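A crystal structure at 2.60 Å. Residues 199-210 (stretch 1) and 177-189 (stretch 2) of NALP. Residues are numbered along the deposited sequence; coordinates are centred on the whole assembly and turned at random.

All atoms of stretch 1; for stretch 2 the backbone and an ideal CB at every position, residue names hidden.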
ATOM      1  N   SER A 199       8.158 -13.362 -24.436  1.00 22.75           N
ATOM      2  CA  SER A 199       7.562 -14.177 -23.421  1.00 21.41           C
ATOM      3  C   SER A 199       8.412 -14.075 -22.178  1.00 19.88           C
ATOM      4  O   SER A 199       9.595 -13.787 -22.254  1.00 19.64           O
ATOM      5  CB  SER A 199       7.393 -15.617 -23.901  1.00 21.45           C
ATOM      6  OG  SER A 199       8.587 -16.401 -23.828  1.00 23.51           O
ATOM      7  N   GLY A 200       7.791 -14.293 -21.028  1.00 18.05           N
ATOM      8  CA  GLY A 200       8.509 -14.322 -19.783  1.00 17.38           C
ATOM      9  C   GLY A 200       8.038 -15.391 -18.830  1.00 16.98           C
ATOM     10  O   GLY A 200       6.855 -15.670 -18.716  1.00 17.21           O
ATOM     11  N   ASN A 201       8.994 -15.952 -18.104  1.00 16.64           N
ATOM     12  CA  ASN A 201       8.765 -17.040 -17.158  1.00 15.69           C
ATOM     13  C   ASN A 201       8.240 -16.517 -15.842  1.00 15.07           C
ATOM     14  O   ASN A 201       8.320 -15.334 -15.551  1.00 14.87           O
ATOM     15  CB  ASN A 201      10.050 -17.795 -16.844  1.00 15.69           C
ATOM     16  CG  ASN A 201      10.593 -18.604 -18.005  1.00 13.61           C
ATOM     17  OD1 ASN A 201       9.960 -18.840 -19.029  1.00 11.90           O
ATOM     18  ND2 ASN A 201      11.784 -19.052 -17.817  1.00 13.53           N
ATOM     19  N   SER A 202       7.675 -17.435 -15.065  1.00 14.67           N
ATOM     20  CA  SER A 202       7.188 -17.147 -13.734  1.00 14.04           C
ATOM     21  C   SER A 202       8.309 -16.770 -12.829  1.00 14.47           C
ATOM     22  O   SER A 202       9.451 -17.081 -13.056  1.00 15.10           O
ATOM     23  CB  SER A 202       6.439 -18.332 -13.131  1.00 13.29           C
ATOM     24  OG  SER A 202       7.312 -19.429 -12.969  1.00 11.81           O
ATOM     25  N   LEU A 203       7.922 -16.137 -11.759  1.00 15.85           N
ATOM     26  CA  LEU A 203       8.813 -15.420 -10.927  1.00 17.32           C
ATOM     27  C   LEU A 203       8.228 -15.479  -9.488  1.00 16.78           C
ATOM     28  O   LEU A 203       7.095 -15.159  -9.294  1.00 15.92           O
ATOM     29  CB  LEU A 203       8.859 -13.969 -11.427  1.00 18.56           C
ATOM     30  CG  LEU A 203       9.541 -12.994 -10.468  1.00 21.12           C
ATOM     31  CD1 LEU A 203      11.035 -13.308 -10.567  1.00 23.48           C
ATOM     32  CD2 LEU A 203       9.248 -11.563 -10.811  1.00 22.42           C
ATOM     33  N   THR A 204       9.022 -15.947  -8.533  1.00 16.00           N
ATOM     34  CA  THR A 204       8.754 -15.822  -7.127  1.00 16.32           C
ATOM     35  C   THR A 204       9.753 -14.841  -6.530  1.00 15.27           C
ATOM     36  O   THR A 204      10.936 -14.954  -6.775  1.00 13.61           O
ATOM     37  CB  THR A 204       8.939 -17.168  -6.446  1.00 16.83           C
ATOM     38  OG1 THR A 204       7.806 -18.016  -6.700  1.00 19.23           O
ATOM     39  CG2 THR A 204       8.872 -16.964  -4.948  1.00 19.44           C
ATOM     40  N   GLU A 205       9.312 -13.894  -5.712  1.00 15.14           N
ATOM     41  CA  GLU A 205      10.286 -12.997  -5.080  1.00 15.94           C
ATOM     42  C   GLU A 205       9.812 -12.511  -3.701  1.00 16.17           C
ATOM     43  O   GLU A 205       8.775 -11.895  -3.576  1.00 17.82           O
ATOM     44  CB  GLU A 205      10.597 -11.872  -6.034  1.00 15.77           C
ATOM     45  CG  GLU A 205      11.472 -10.764  -5.520  1.00 18.67           C
ATOM     46  CD  GLU A 205      12.948 -11.056  -5.600  1.00 22.89           C
ATOM     47  OE1 GLU A 205      13.319 -12.143  -6.084  1.00 22.71           O
ATOM     48  OE2 GLU A 205      13.738 -10.177  -5.149  1.00 26.48           O
ATOM     49  N   GLY A 206      10.585 -12.797  -2.666  1.00 15.87           N
ATOM     50  CA  GLY A 206      10.250 -12.411  -1.333  1.00 15.22           C
ATOM     51  C   GLY A 206      11.142 -11.315  -0.798  1.00 15.96           C
ATOM     52  O   GLY A 206      12.384 -11.523  -0.747  1.00 16.04           O
ATOM     53  N   THR A 207      10.523 -10.215  -0.302  1.00 15.79           N
ATOM     54  CA  THR A 207      11.247  -9.071   0.209  1.00 15.99           C
ATOM     55  C   THR A 207      10.821  -8.633   1.639  1.00 16.89           C
ATOM     56  O   THR A 207       9.671  -8.286   1.911  1.00 16.95           O
ATOM     57  CB  THR A 207      11.063  -7.909  -0.757  1.00 16.53           C
ATOM     58  OG1 THR A 207      11.469  -8.284  -2.073  1.00 16.49           O
ATOM     59  CG2 THR A 207      12.024  -6.779  -0.443  1.00 17.50           C
ATOM     60  N   LEU A 208      11.779  -8.660   2.555  1.00 16.73           N
ATOM     61  CA  LEU A 208      11.624  -8.054   3.854  1.00 15.95           C
ATOM     62  C   LEU A 208      11.841  -6.573   3.790  1.00 15.60           C
ATOM     63  O   LEU A 208      12.782  -6.115   3.155  1.00 14.79           O
ATOM     64  CB  LEU A 208      12.649  -8.626   4.815  1.00 16.35           C
ATOM     65  CG  LEU A 208      12.347  -8.502   6.303  1.00 15.80           C
ATOM     66  CD1 LEU A 208      11.072  -9.190   6.690  1.00 13.58           C
ATOM     67  CD2 LEU A 208      13.525  -9.166   6.985  1.00 17.06           C
ATOM     68  N   VAL A 209      10.974  -5.855   4.498  1.00 15.56           N
ATOM     69  CA  VAL A 209      10.936  -4.390   4.561  1.00 15.65           C
ATOM     70  C   VAL A 209      10.961  -3.978   6.022  1.00 15.75           C
ATOM     71  O   VAL A 209      10.147  -4.455   6.840  1.00 16.54           O
ATOM     72  CB  VAL A 209       9.608  -3.804   3.937  1.00 15.27           C
ATOM     73  CG1 VAL A 209       9.694  -2.290   3.873  1.00 15.80           C
ATOM     74  CG2 VAL A 209       9.345  -4.354   2.540  1.00 14.34           C
ATOM     75  N   GLY A 210      11.866  -3.087   6.363  1.00 15.68           N
ATOM     76  CA  GLY A 210      11.896  -2.521   7.699  1.00 15.47           C
ATOM     77  C   GLY A 210      11.210  -1.186   7.655  1.00 15.68           C
ATOM     78  O   GLY A 210      11.346  -0.427   6.710  1.00 13.95           O
ATOM     79  N   UNK A 177       7.044   0.434  14.659  1.00 20.80           N
ATOM     80  CA  UNK A 177       8.149  -0.182  13.947  1.00 19.80           C
ATOM     81  C   UNK A 177       8.025  -1.691  13.781  1.00 19.43           C
ATOM     82  O   UNK A 177       7.529  -2.418  14.649  1.00 18.59           O
ATOM     83  CB  UNK A 177       9.457   0.137  14.674  1.00 19.80           C
ATOM     84  N   UNK A 178       8.500  -2.186  12.640  1.00 19.71           N
ATOM     85  CA  UNK A 178       8.519  -3.617  12.418  1.00 18.62           C
ATOM     86  C   UNK A 178       9.001  -4.060  11.065  1.00 17.77           C
ATOM     87  O   UNK A 178       9.902  -3.493  10.502  1.00 16.49           O
ATOM     88  CB  UNK A 178       7.113  -4.177  12.640  1.00 18.62           C
ATOM     89  N   UNK A 179       8.416  -5.146  10.581  1.00 17.38           N
ATOM     90  CA  UNK A 179       8.802  -5.700   9.337  1.00 16.79           C
ATOM     91  C   UNK A 179       7.559  -6.000   8.525  1.00 17.16           C
ATOM     92  O   UNK A 179       6.502  -6.201   9.076  1.00 16.65           O
ATOM     93  CB  UNK A 179       9.659  -6.951   9.541  1.00 16.79           C
ATOM     94  N   UNK A 180       7.701  -6.015   7.203  1.00 17.52           N
ATOM     95  CA  UNK A 180       6.664  -6.515   6.308  1.00 17.24           C
ATOM     96  C   UNK A 180       7.380  -7.414   5.316  1.00 17.41           C
ATOM     97  O   UNK A 180       8.372  -7.027   4.778  1.00 17.06           O
ATOM     98  CB  UNK A 180       5.899  -5.387   5.613  1.00 17.24           C
ATOM     99  N   UNK A 181       6.892  -8.617   5.103  1.00 17.98           N
ATOM    100  CA  UNK A 181       7.446  -9.509   4.112  1.00 18.91           C
ATOM    101  C   UNK A 181       6.496  -9.574   2.929  1.00 18.74           C
ATOM    102  O   UNK A 181       5.348  -9.914   3.121  1.00 19.49           O
ATOM    103  CB  UNK A 181       7.695 -10.900   4.699  1.00 18.91           C
ATOM    104  N   UNK A 182       6.971  -9.238   1.725  1.00 18.36           N
ATOM    105  CA  UNK A 182       6.172  -9.311   0.507  1.00 17.35           C
ATOM    106  C   UNK A 182       6.599 -10.498  -0.264  1.00 17.13           C
ATOM    107  O   UNK A 182       7.754 -10.575  -0.664  1.00 17.06           O
ATOM    108  CB  UNK A 182       6.297  -8.044  -0.342  1.00 17.35           C
ATOM    109  N   UNK A 183       5.670 -11.399  -0.514  1.00 16.92           N
ATOM    110  CA  UNK A 183       5.912 -12.568  -1.352  1.00 16.66           C
ATOM    111  C   UNK A 183       5.129 -12.385  -2.640  1.00 16.99           C
ATOM    112  O   UNK A 183       3.915 -12.341  -2.628  1.00 16.59           O
ATOM    113  CB  UNK A 183       5.516 -13.864  -0.641  1.00 16.66           C
ATOM    114  N   UNK A 184       5.821 -12.293  -3.765  1.00 17.50           N
ATOM    115  CA  UNK A 184       5.161 -12.072  -5.047  1.00 17.31           C
ATOM    116  C   UNK A 184       5.393 -13.329  -5.850  1.00 17.27           C
ATOM    117  O   UNK A 184       6.523 -13.709  -6.031  1.00 16.00           O
ATOM    118  CB  UNK A 184       5.685 -10.829  -5.769  1.00 17.31           C
ATOM    119  N   UNK A 185       4.331 -13.992  -6.279  1.00 17.83           N
ATOM    120  CA  UNK A 185       4.458 -15.047  -7.276  1.00 18.85           C
ATOM    121  C   UNK A 185       3.800 -14.483  -8.554  1.00 18.64           C
ATOM    122  O   UNK A 185       2.630 -14.085  -8.532  1.00 20.11           O
ATOM    123  CB  UNK A 185       3.809 -16.354  -6.815  1.00 18.85           C
ATOM    124  N   UNK A 186       4.544 -14.363  -9.637  1.00 17.56           N
ATOM    125  CA  UNK A 186       3.985 -13.921 -10.906  1.00 17.56           C
ATOM    126  C   UNK A 186       4.084 -15.033 -11.952  1.00 17.40           C
ATOM    127  O   UNK A 186       5.157 -15.605 -12.117  1.00 16.89           O
ATOM    128  CB  UNK A 186       4.702 -12.661 -11.396  1.00 17.56           C
ATOM    129  N   UNK A 187       2.977 -15.300 -12.655  1.00 17.31           N
ATOM    130  CA  UNK A 187       2.925 -16.264 -13.753  1.00 17.74           C
ATOM    131  C   UNK A 187       3.729 -15.895 -14.986  1.00 16.95           C
ATOM    132  O   UNK A 187       4.060 -14.749 -15.261  1.00 15.57           O
ATOM    133  CB  UNK A 187       1.467 -16.468 -14.169  1.00 17.74           C
ATOM    134  N   UNK A 188       4.008 -16.934 -15.753  1.00 17.63           N
ATOM    135  CA  UNK A 188       4.513 -16.805 -17.106  1.00 17.28           C
ATOM    136  C   UNK A 188       3.506 -16.065 -17.985  1.00 16.81           C
ATOM    137  O   UNK A 188       2.329 -16.060 -17.710  1.00 15.42           O
ATOM    138  CB  UNK A 188       4.827 -18.183 -17.692  1.00 17.28           C
ATOM    139  N   UNK A 189       4.005 -15.408 -19.021  1.00 16.88           N
ATOM    140  CA  UNK A 189       3.156 -14.744 -19.983  1.00 17.26           C
ATOM    141  C   UNK A 189       3.869 -14.677 -21.315  1.00 17.38           C
ATOM    142  O   UNK A 189       5.045 -15.000 -21.432  1.00 16.53           O
ATOM    143  CB  UNK A 189       2.766 -13.345 -19.501  1.00 17.26           C
TER

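The two strands run antiparallel. Because each is extended, CA-to-CB bonds along 179-186 point alternately to the face carrying Thr204 and Leu208 and to the face carrying Leu203, Glu205, Thr207 and Val209.

Position 177 has nothing of stretch 1 nearby, so almost any residue could serve; it is Gly177. At 178 the CB points away, and phi/psi of 177/-146 is a conformation glycine adopts most easily; Gly178 stands there.

Position 179 lies on the Leu208 face, its ideal CB 3.9 Å from Leu208 CD1 and near Gly210, which leaves space. An aliphatic or aromatic residue would suit. Leu179 packs its CB 3.9 Å from Leu208 CD1 and brings CD2 to 4.2 Å from Gly210 CA.

Position 180 pairs with Val209, whose CB lies 4.4 Å from the ideal CB. A beta-branched residue or a long chain would fit. Arg180 lays one guanidinium face over Val209 CB, while NH1 forms a salt bridge with 182; its N donates to Val209 O (2.9 Å).

Position 181 returns to Leu208, with the side-chain-free Gly206 beyond, so a long, flat residue could exploit the gap. Tyr181 sets CD1 4.2 Å from Leu208 CD1 and OH 3.5 Å from Gly206 CA. A CB on Gly206 would collide with that hydroxyl.

Position 182 faces Thr207 and Val209; small, polar or beta-branched residues are all plausible. Asp182 answers the arginine, OD2 lying 2.9 Å from Arg180 NH1, and its backbone N and O both bond to Thr207.

Position 183 lies opposite Gly206, with Thr204 CG2 next along, which favours an apolar chain. Leu183 reaches CD1 to 4.1 Å from Thr204 CG2.

At 184, beside Glu205 and Leu203, either an aliphatic residue or a basic one might be expected. Leu184 takes the apolar option, CD2 lying 4.2 Å from Leu203 CD2.

Position 185 has its ideal CB 4.3 Å from Thr204 OG1, so polar or long chains suit. Lys185 passes CD 3.3 Å from Thr204 OG1, and its end leads away.

Position 186 pairs with Leu203; an aliphatic stem would suit. Gln186 offers one, CB to Leu203 CB being 4.3 Å, and its NE2 donates to a water (3.0 Å) that also donates to Asn201 O.

Position 187 points away, favouring polar residues: Asp187. At 188 the ideal CB is already 3.4 Å from Gly200 O, so a small residue sits easily, and Ala188 does.

Position 189 pairs with Gly200, whose bare CA leaves room for a ring. Phe189 places one ring face over Gly200 CA; a CB there would lie 2.8 Å from Phe189 CE1.

Stretch 2, residues 177-189: GGLRYDLLKQDAF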
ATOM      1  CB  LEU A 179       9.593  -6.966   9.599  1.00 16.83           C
ATOM      2  CG  LEU A 179      10.813  -6.856  10.498  1.00 15.47           C
ATOM      3  CD1 LEU A 179      11.224  -8.260  10.844  1.00 15.93           C
ATOM      4  CD2 LEU A 179      11.974  -6.088   9.863  1.00 15.02           C
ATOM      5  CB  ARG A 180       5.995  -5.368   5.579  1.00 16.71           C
ATOM      6  CG  ARG A 180       4.772  -5.792   4.743  1.00 18.48           C
ATOM      7  CD  ARG A 180       4.764  -5.196   3.331  1.00 18.10           C
ATOM      8  NE  ARG A 180       4.820  -3.756   3.369  1.00 17.27           N
ATOM      9  CZ  ARG A 180       5.407  -2.984   2.470  1.00 17.70           C
ATOM     10  NH1 ARG A 180       6.051  -3.482   1.427  1.00 12.37           N
ATOM     11  NH2 ARG A 180       5.367  -1.665   2.646  1.00 21.69           N
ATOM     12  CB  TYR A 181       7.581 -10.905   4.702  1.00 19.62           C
ATOM     13  CG  TYR A 181       8.348 -11.874   3.823  1.00 19.94           C
ATOM     14  CD1 TYR A 181       9.685 -11.674   3.578  1.00 19.75           C
ATOM     15  CD2 TYR A 181       7.731 -12.995   3.263  1.00 21.93           C
ATOM     16  CE1 TYR A 181      10.414 -12.542   2.772  1.00 21.22           C
ATOM     17  CE2 TYR A 181       8.441 -13.891   2.471  1.00 21.99           C
ATOM     18  CZ  TYR A 181       9.802 -13.645   2.229  1.00 23.02           C
ATOM     19  OH  TYR A 181      10.584 -14.490   1.457  1.00 25.32           O
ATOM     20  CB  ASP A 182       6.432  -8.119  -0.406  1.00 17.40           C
ATOM     21  CG  ASP A 182       6.019  -6.829   0.191  1.00 17.54           C
ATOM     22  OD1 ASP A 182       5.208  -6.827   1.149  1.00 15.01           O
ATOM     23  OD2 ASP A 182       6.487  -5.761  -0.248  1.00 17.58           O
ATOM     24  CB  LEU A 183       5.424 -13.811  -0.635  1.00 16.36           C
ATOM     25  CG  LEU A 183       5.725 -15.164  -1.254  1.00 18.12           C
ATOM     26  CD1 LEU A 183       7.236 -15.375  -1.526  1.00 19.28           C
ATOM     27  CD2 LEU A 183       5.225 -16.207  -0.327  1.00 18.78           C
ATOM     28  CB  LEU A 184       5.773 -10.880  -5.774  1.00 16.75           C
ATOM     29  CG  LEU A 184       5.068 -10.603  -7.116  1.00 16.51           C
ATOM     30  CD1 LEU A 184       4.425  -9.245  -7.119  1.00 16.56           C
ATOM     31  CD2 LEU A 184       6.048 -10.701  -8.252  1.00 16.48           C
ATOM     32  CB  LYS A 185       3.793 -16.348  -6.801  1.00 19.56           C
ATOM     33  CG  LYS A 185       4.095 -16.817  -5.314  1.00 22.10           C
ATOM     34  CD  LYS A 185       4.821 -18.198  -5.241  1.00 28.40           C
ATOM     35  CE  LYS A 185       4.322 -19.224  -4.143  1.00 30.36           C
ATOM     36  NZ  LYS A 185       2.959 -18.920  -3.587  1.00 35.16           N
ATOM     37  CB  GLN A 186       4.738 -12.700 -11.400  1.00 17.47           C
ATOM     38  CG  GLN A 186       4.178 -12.055 -12.655  1.00 16.47           C
ATOM     39  CD  GLN A 186       4.855 -10.709 -12.958  1.00 16.27           C
ATOM     40  OE1 GLN A 186       4.551  -9.667 -12.303  1.00 10.62           O
ATOM     41  NE2 GLN A 186       5.801 -10.728 -13.923  1.00 14.04           N
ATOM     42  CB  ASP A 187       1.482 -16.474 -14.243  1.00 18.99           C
ATOM     43  CG  ASP A 187       0.534 -17.002 -13.157  1.00 22.35           C
ATOM     44  OD1 ASP A 187       1.029 -17.277 -12.032  1.00 26.49           O
ATOM     45  OD2 ASP A 187      -0.710 -17.171 -13.356  1.00 24.17           O
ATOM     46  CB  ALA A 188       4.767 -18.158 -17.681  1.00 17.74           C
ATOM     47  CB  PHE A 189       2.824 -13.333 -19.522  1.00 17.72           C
ATOM     48  CG  PHE A 189       4.019 -12.430 -19.461  1.00 18.65           C
ATOM     49  CD1 PHE A 189       4.901 -12.505 -18.398  1.00 19.41           C
ATOM     50  CD2 PHE A 189       4.277 -11.536 -20.481  1.00 20.12           C
ATOM     51  CE1 PHE A 189       6.006 -11.699 -18.347  1.00 20.88           C
ATOM     52  CE2 PHE A 189       5.378 -10.734 -20.437  1.00 21.77           C
ATOM     53  CZ  PHE A 189       6.254 -10.817 -19.358  1.00 22.29           C
TER
HETATM   54  O   HOH W   1       6.436 -13.424 -14.941  1.00 26.26           O
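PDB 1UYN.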